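Local coordinates for protein acyl-coa oxidase (Arabidopsis thaliana, PDB 1W07) that oxidises long- and medium-chain acyl-CoAs to 2-trans-enoyl-CoAs with FAD and molecular oxygen, releasing hydrogen peroxide in the peroxisomal beta-oxidation of fatty acids, at residues B[15-24]-B[543-552]; B[494-502]-B[515-523]. The protein carries 1 engineered substitution. All coordinates share one frame; numbering follows the deposited sequence.

Overall arrangement
Following the chain from its N terminus, residues 15-24 come first, running from a loop into helix 18-26, and they wait more than 500 residues for their partner at 543-552. Interaction 1 therefore closes a very long loop, which takes in the beta-strand middle domain and the helices after it, and brings the N-terminal region against the C-terminal helical part. Interaction 2 falls wholly within that loop: helix 480-503 turns back through the short helix 508-514 and packs against helix 516-538, with only 12 residues between its segments. Helix 548-566 of interaction 1 follows directly in sequence, yet the two contact centres lie about 40 Å apart.

Interaction 1 of 2, residues B[15-24]-B[543-552]; sequences EFDVEDMKIV and IGGKGVKKQL
The backbone N of Asp-17 donates to Lys-546 O (3.1 Å, 147° at the hydrogen), in the plane of that carbonyl, and Phe-16 CA approaches the same oxygen in a CA-H...O contact. Beside this bond the Phe-16 ring, with CG set between its backbone N and carbonyl carbon (chi1 71°), has its CD2 3.6 Å from Gln-551 CG. Further along, Met-21 bends at chi2 and chi3 to slide past Leu-552, its CE 3.9 Å from Leu-552 CD2, while its SD lies against Val-548 CG1. Val-24 and Val-548 meet tip to tip, and Val-24 CG2 reaches Ile-543 CG2 at 3.7 Å. Helices 18-26 and 548-566 thus join the N-terminal region to the C-terminal helical part, their short segments crossing at -61° with axes 10.6 Å apart. An alanine in place of Met-21 would probably open a gap between helix 18-26 and the side chains of Val-548 and Leu-552. Outside the apolar contacts, one water links Glu-15 O, Gly-547 O and Gln-551 NE2, and another bridges Asp-17 OD2, Asp-20 OD2 and Lys-546 N. Behind the apolar side chains, Tyr-342 of helix 328-363 packs on Met-21 and Leu-552, and Leu-603 of helix 600-605 touches Phe-16 and Met-21.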
# COMPACT_ATOMS: atom_id res chain seq x y z
N GLU B 15 21.01 8.22 23.62
CA GLU B 15 21.69 7.57 24.74
C GLU B 15 22.74 6.59 24.23
O GLU B 15 23.08 5.62 24.90
CB GLU B 15 20.66 6.84 25.62
CG GLU B 15 19.61 7.79 26.18
CD GLU B 15 18.48 7.08 26.87
OE1 GLU B 15 18.10 5.98 26.40
OE2 GLU B 15 17.95 7.62 27.86
N PHE B 16 23.24 6.85 23.03
CA PHE B 16 24.26 6.00 22.42
C PHE B 16 24.98 6.86 21.38
O PHE B 16 24.40 7.85 20.91
CB PHE B 16 23.60 4.77 21.77
CG PHE B 16 22.83 5.09 20.53
CD1 PHE B 16 23.39 4.87 19.28
CD2 PHE B 16 21.55 5.65 20.60
CE1 PHE B 16 22.70 5.21 18.10
CE2 PHE B 16 20.85 5.99 19.44
CZ PHE B 16 21.43 5.77 18.19
N ASP B 17 26.23 6.52 21.04
CA ASP B 17 26.97 7.31 20.06
C ASP B 17 26.62 6.86 18.65
O ASP B 17 26.96 5.75 18.23
CB ASP B 17 28.48 7.21 20.28
CG ASP B 17 28.97 8.06 21.47
OD1 ASP B 17 28.43 9.16 21.67
OD2 ASP B 17 29.90 7.63 22.17
N VAL B 18 25.93 7.74 17.93
CA VAL B 18 25.47 7.48 16.57
C VAL B 18 26.57 7.10 15.60
O VAL B 18 26.36 6.24 14.74
CB VAL B 18 24.68 8.71 16.01
CG1 VAL B 18 25.58 9.95 15.95
CG2 VAL B 18 24.09 8.37 14.62
N GLU B 19 27.74 7.72 15.71
CA GLU B 19 28.83 7.42 14.80
C GLU B 19 29.22 5.94 14.83
O GLU B 19 29.58 5.37 13.80
CB GLU B 19 30.04 8.32 15.08
CG GLU B 19 29.78 9.82 14.78
CD GLU B 19 29.21 10.08 13.38
OE1 GLU B 19 29.84 9.69 12.37
OE2 GLU B 19 28.13 10.70 13.27
N ASP B 20 29.12 5.31 16.00
CA ASP B 20 29.43 3.89 16.16
C ASP B 20 28.30 3.03 15.60
O ASP B 20 28.54 1.97 15.01
CB ASP B 20 29.65 3.54 17.63
CG ASP B 20 30.96 4.10 18.17
OD1 ASP B 20 32.02 3.61 17.73
OD2 ASP B 20 30.92 5.02 19.00
N MET B 21 27.06 3.48 15.77
CA MET B 21 25.92 2.75 15.23
C MET B 21 25.99 2.76 13.70
O MET B 21 25.53 1.83 13.05
CB MET B 21 24.60 3.37 15.68
CG MET B 21 23.39 2.53 15.32
SD MET B 21 23.42 0.90 16.11
CE MET B 21 22.51 1.24 17.62
N LYS B 22 26.55 3.83 13.13
CA LYS B 22 26.67 3.94 11.67
C LYS B 22 27.52 2.80 11.12
O LYS B 22 27.25 2.28 10.04
CB LYS B 22 27.31 5.27 11.26
CG LYS B 22 26.39 6.48 11.41
CD LYS B 22 27.07 7.77 10.93
CE LYS B 22 26.07 8.93 10.93
NZ LYS B 22 26.71 10.21 10.50
N ILE B 23 28.56 2.43 11.87
CA ILE B 23 29.45 1.34 11.45
C ILE B 23 28.71 0.00 11.51
O ILE B 23 28.92 -0.87 10.67
CB ILE B 23 30.68 1.27 12.36
CG1 ILE B 23 31.42 2.61 12.34
CG2 ILE B 23 31.59 0.11 11.92
CD1 ILE B 23 31.84 3.05 10.95
N VAL B 24 27.86 -0.16 12.51
CA VAL B 24 27.08 -1.38 12.66
C VAL B 24 26.19 -1.57 11.43
O VAL B 24 26.13 -2.66 10.86
CB VAL B 24 26.17 -1.32 13.92
CG1 VAL B 24 25.27 -2.54 13.96
CG2 VAL B 24 27.00 -1.21 15.19
N ILE B 543 30.00 -5.82 20.00
CA ILE B 543 29.63 -4.59 19.30
C ILE B 543 30.03 -3.37 20.12
O ILE B 543 29.42 -3.08 21.15
CB ILE B 543 28.10 -4.56 19.03
CG1 ILE B 543 27.66 -5.89 18.40
CG2 ILE B 543 27.76 -3.42 18.09
CD1 ILE B 543 26.18 -6.14 18.52
N GLY B 544 31.05 -2.67 19.67
CA GLY B 544 31.53 -1.50 20.40
C GLY B 544 30.67 -0.26 20.26
O GLY B 544 29.86 -0.15 19.34
N GLY B 545 30.85 0.68 21.18
CA GLY B 545 30.09 1.92 21.14
C GLY B 545 29.25 2.15 22.38
O GLY B 545 28.48 1.29 22.78
N LYS B 546 29.39 3.33 22.98
CA LYS B 546 28.59 3.64 24.16
C LYS B 546 27.10 3.50 23.88
O LYS B 546 26.55 4.19 23.01
CB LYS B 546 28.86 5.08 24.63
CG LYS B 546 30.23 5.32 25.21
CD LYS B 546 30.25 6.65 25.95
CE LYS B 546 31.60 6.94 26.57
NZ LYS B 546 32.62 7.25 25.53
N GLY B 547 26.47 2.59 24.62
CA GLY B 547 25.04 2.35 24.50
C GLY B 547 24.53 1.74 23.22
O GLY B 547 23.33 1.58 23.04
N VAL B 548 25.45 1.40 22.32
CA VAL B 548 25.08 0.82 21.03
C VAL B 548 24.36 -0.52 21.19
O VAL B 548 23.20 -0.68 20.77
CB VAL B 548 26.35 0.64 20.16
CG1 VAL B 548 26.03 -0.08 18.85
CG2 VAL B 548 26.95 2.01 19.86
N LYS B 549 25.03 -1.49 21.81
CA LYS B 549 24.43 -2.80 21.98
C LYS B 549 23.10 -2.72 22.73
O LYS B 549 22.17 -3.47 22.44
CB LYS B 549 25.39 -3.76 22.69
CG LYS B 549 24.77 -5.13 22.97
CD LYS B 549 25.76 -6.15 23.54
CE LYS B 549 26.64 -6.74 22.46
NZ LYS B 549 27.38 -7.93 22.95
N LYS B 550 23.01 -1.81 23.69
CA LYS B 550 21.79 -1.64 24.46
C LYS B 550 20.61 -1.24 23.57
O LYS B 550 19.50 -1.77 23.72
CB LYS B 550 22.02 -0.57 25.53
CG LYS B 550 20.78 -0.19 26.31
CD LYS B 550 20.27 -1.33 27.18
CE LYS B 550 19.00 -0.93 27.90
NZ LYS B 550 19.20 0.35 28.63
N GLN B 551 20.85 -0.31 22.65
CA GLN B 551 19.77 0.09 21.76
C GLN B 551 19.41 -1.03 20.79
O GLN B 551 18.24 -1.20 20.47
CB GLN B 551 20.16 1.37 21.00
CG GLN B 551 20.22 2.59 21.90
CD GLN B 551 18.98 2.72 22.75
OE1 GLN B 551 17.86 2.76 22.24
NE2 GLN B 551 19.16 2.77 24.07
N LEU B 552 20.39 -1.81 20.34
CA LEU B 552 20.10 -2.93 19.45
C LEU B 552 19.28 -3.97 20.21
O LEU B 552 18.41 -4.64 19.65
CB LEU B 552 21.40 -3.56 18.94
CG LEU B 552 22.22 -2.67 17.99
CD1 LEU B 552 23.51 -3.37 17.60
CD2 LEU B 552 21.38 -2.35 16.75
O HOH W 1 21.77 3.22 25.28
O HOH W 2 17.26 2.70 26.38
O HOH W 3 31.28 5.27 21.65
O HOH W 4 31.59 9.39 23.42

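Interaction 2 of 2, residues B[494-502]-B[515-523]; sequences MAVTCAKNL and LLADLVEAA
Cys-498 points from helix 480-503 straight at helix 516-538, and each atom of its short side chain finds a partner there. Its CB lies 3.7 Å from Leu-519 CD2. With SG anti to the carbonyl carbon (chi1 -81°), the sulfur comes to 3.6 Å from Asp-518 O and also touches Asp-518 CB and Ala-522 CB. One turn earlier, Met-494 lays its CB against Ala-522 CB at 4.0 Å; its chain then bends at chi3 and sets CE 3.8 Å from Glu-521 O, alongside Glu-521 CB. At the other end Leu-515 CD1 fits between two side chains, 3.5 Å from Asn-501 CB and 3.8 Å from Leu-502 CD2, the two leucines sliding past each other in opposite directions. No direct hydrogen bond crosses the contact, but one water accepts from Asn-501 ND2 and donates to Asp-518 OD2 (2.6 Å); Asn-501 OD1 is taken by Lys-504. The short segments run nearly antiparallel at 155° with axes 9.2 Å apart, an antiparallel helix pair in which the short helix 508-514 makes the turn. Helix 427-443 covers one flank, Met-439 touching Leu-502, while the second subunit of the homodimer abuts helix 516-538, where His-565 of that subunit bonds to Glu-521 OE2 and Arg-590 of that subunit packs on Leu-515.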
# COMPACT_ATOMS: atom_id res chain seq x y z
N MET B 494 2.53 -25.20 14.80
CA MET B 494 1.76 -24.95 13.59
C MET B 494 2.10 -25.95 12.49
O MET B 494 1.22 -26.43 11.80
CB MET B 494 2.00 -23.51 13.09
CG MET B 494 1.45 -22.45 14.03
SD MET B 494 1.89 -20.73 13.62
CE MET B 494 0.67 -20.33 12.39
N ALA B 495 3.38 -26.26 12.34
CA ALA B 495 3.82 -27.20 11.32
C ALA B 495 3.33 -28.62 11.61
O ALA B 495 2.82 -29.31 10.72
CB ALA B 495 5.33 -27.19 11.22
N VAL B 496 3.48 -29.06 12.86
CA VAL B 496 3.03 -30.39 13.25
C VAL B 496 1.53 -30.53 13.06
O VAL B 496 1.04 -31.58 12.67
CB VAL B 496 3.39 -30.69 14.72
CG1 VAL B 496 2.76 -32.00 15.15
CG2 VAL B 496 4.90 -30.76 14.87
N THR B 497 0.79 -29.46 13.33
CA THR B 497 -0.65 -29.48 13.16
C THR B 497 -1.01 -29.63 11.68
O THR B 497 -1.92 -30.39 11.32
CB THR B 497 -1.27 -28.19 13.71
OG1 THR B 497 -1.02 -28.13 15.12
CG2 THR B 497 -2.76 -28.15 13.46
N CYS B 498 -0.29 -28.91 10.81
CA CYS B 498 -0.53 -28.99 9.38
C CYS B 498 -0.24 -30.40 8.86
O CYS B 498 -0.95 -30.90 7.99
CB CYS B 498 0.34 -27.97 8.62
SG CYS B 498 -0.28 -26.27 8.61
N ALA B 499 0.80 -31.02 9.40
CA ALA B 499 1.17 -32.37 8.99
C ALA B 499 0.07 -33.36 9.36
O ALA B 499 -0.32 -34.20 8.55
CB ALA B 499 2.48 -32.76 9.63
N LYS B 500 -0.42 -33.27 10.59
CA LYS B 500 -1.48 -34.16 11.04
C LYS B 500 -2.74 -33.99 10.20
O LYS B 500 -3.35 -34.96 9.77
CB LYS B 500 -1.81 -33.90 12.51
CG LYS B 500 -0.68 -34.28 13.46
CD LYS B 500 -1.00 -33.93 14.91
CE LYS B 500 0.16 -34.30 15.83
NZ LYS B 500 0.04 -33.70 17.19
N ASN B 501 -3.13 -32.74 9.97
CA ASN B 501 -4.32 -32.47 9.17
C ASN B 501 -4.13 -32.96 7.74
O ASN B 501 -5.09 -33.35 7.08
CB ASN B 501 -4.67 -30.99 9.19
CG ASN B 501 -5.12 -30.53 10.57
OD1 ASN B 501 -5.84 -31.25 11.26
ND2 ASN B 501 -4.70 -29.34 10.97
N LEU B 502 -2.89 -32.93 7.27
CA LEU B 502 -2.63 -33.43 5.92
C LEU B 502 -2.84 -34.94 5.90
O LEU B 502 -3.56 -35.46 5.04
CB LEU B 502 -1.18 -33.15 5.50
CG LEU B 502 -0.73 -31.74 5.17
CD1 LEU B 502 0.69 -31.82 4.61
CD2 LEU B 502 -1.67 -31.12 4.14
N LEU B 515 -5.42 -27.14 2.47
CA LEU B 515 -4.87 -26.41 3.59
C LEU B 515 -3.80 -25.38 3.22
O LEU B 515 -2.98 -24.99 4.07
CB LEU B 515 -4.30 -27.40 4.61
CG LEU B 515 -5.25 -28.50 5.10
CD1 LEU B 515 -4.50 -29.42 6.02
CD2 LEU B 515 -6.44 -27.91 5.83
N LEU B 516 -3.80 -24.91 1.97
CA LEU B 516 -2.80 -23.94 1.52
C LEU B 516 -2.63 -22.76 2.45
O LEU B 516 -1.50 -22.40 2.78
CB LEU B 516 -3.12 -23.42 0.11
CG LEU B 516 -2.69 -24.25 -1.09
CD1 LEU B 516 -2.83 -23.40 -2.34
CD2 LEU B 516 -1.26 -24.72 -0.95
N ALA B 517 -3.74 -22.14 2.85
CA ALA B 517 -3.68 -20.97 3.73
C ALA B 517 -2.96 -21.33 5.03
O ALA B 517 -2.09 -20.59 5.50
CB ALA B 517 -5.11 -20.43 4.00
N ASP B 518 -3.31 -22.46 5.62
CA ASP B 518 -2.69 -22.88 6.87
C ASP B 518 -1.19 -23.13 6.70
O ASP B 518 -0.39 -22.82 7.59
CB ASP B 518 -3.35 -24.16 7.39
CG ASP B 518 -4.77 -23.94 7.89
OD1 ASP B 518 -5.47 -23.05 7.35
OD2 ASP B 518 -5.20 -24.66 8.81
N LEU B 519 -0.83 -23.71 5.56
CA LEU B 519 0.56 -24.04 5.30
C LEU B 519 1.42 -22.79 5.16
O LEU B 519 2.56 -22.76 5.63
CB LEU B 519 0.66 -24.91 4.04
CG LEU B 519 0.08 -26.33 4.22
CD1 LEU B 519 -0.18 -27.01 2.87
CD2 LEU B 519 1.05 -27.14 5.07
N VAL B 520 0.88 -21.76 4.52
CA VAL B 520 1.59 -20.51 4.34
C VAL B 520 1.82 -19.83 5.69
O VAL B 520 2.87 -19.22 5.93
CB VAL B 520 0.80 -19.54 3.42
CG1 VAL B 520 1.41 -18.15 3.49
CG2 VAL B 520 0.83 -20.07 1.99
N GLU B 521 0.83 -19.91 6.58
CA GLU B 521 0.97 -19.29 7.90
C GLU B 521 2.07 -19.99 8.71
O GLU B 521 2.83 -19.32 9.41
CB GLU B 521 -0.35 -19.36 8.67
CG GLU B 521 -1.28 -18.21 8.35
CD GLU B 521 -2.59 -18.32 9.09
OE1 GLU B 521 -2.57 -18.58 10.32
OE2 GLU B 521 -3.65 -18.14 8.46
N ALA B 522 2.17 -21.32 8.60
CA ALA B 522 3.19 -22.07 9.32
C ALA B 522 4.59 -21.75 8.78
O ALA B 522 5.55 -21.66 9.54
CB ALA B 522 2.93 -23.59 9.21
N ALA B 523 4.68 -21.58 7.46
CA ALA B 523 5.95 -21.26 6.82
C ALA B 523 6.39 -19.86 7.24
O ALA B 523 7.57 -19.61 7.46
CB ALA B 523 5.80 -21.36 5.30
O HOH W 5 -4.03 -27.01 8.96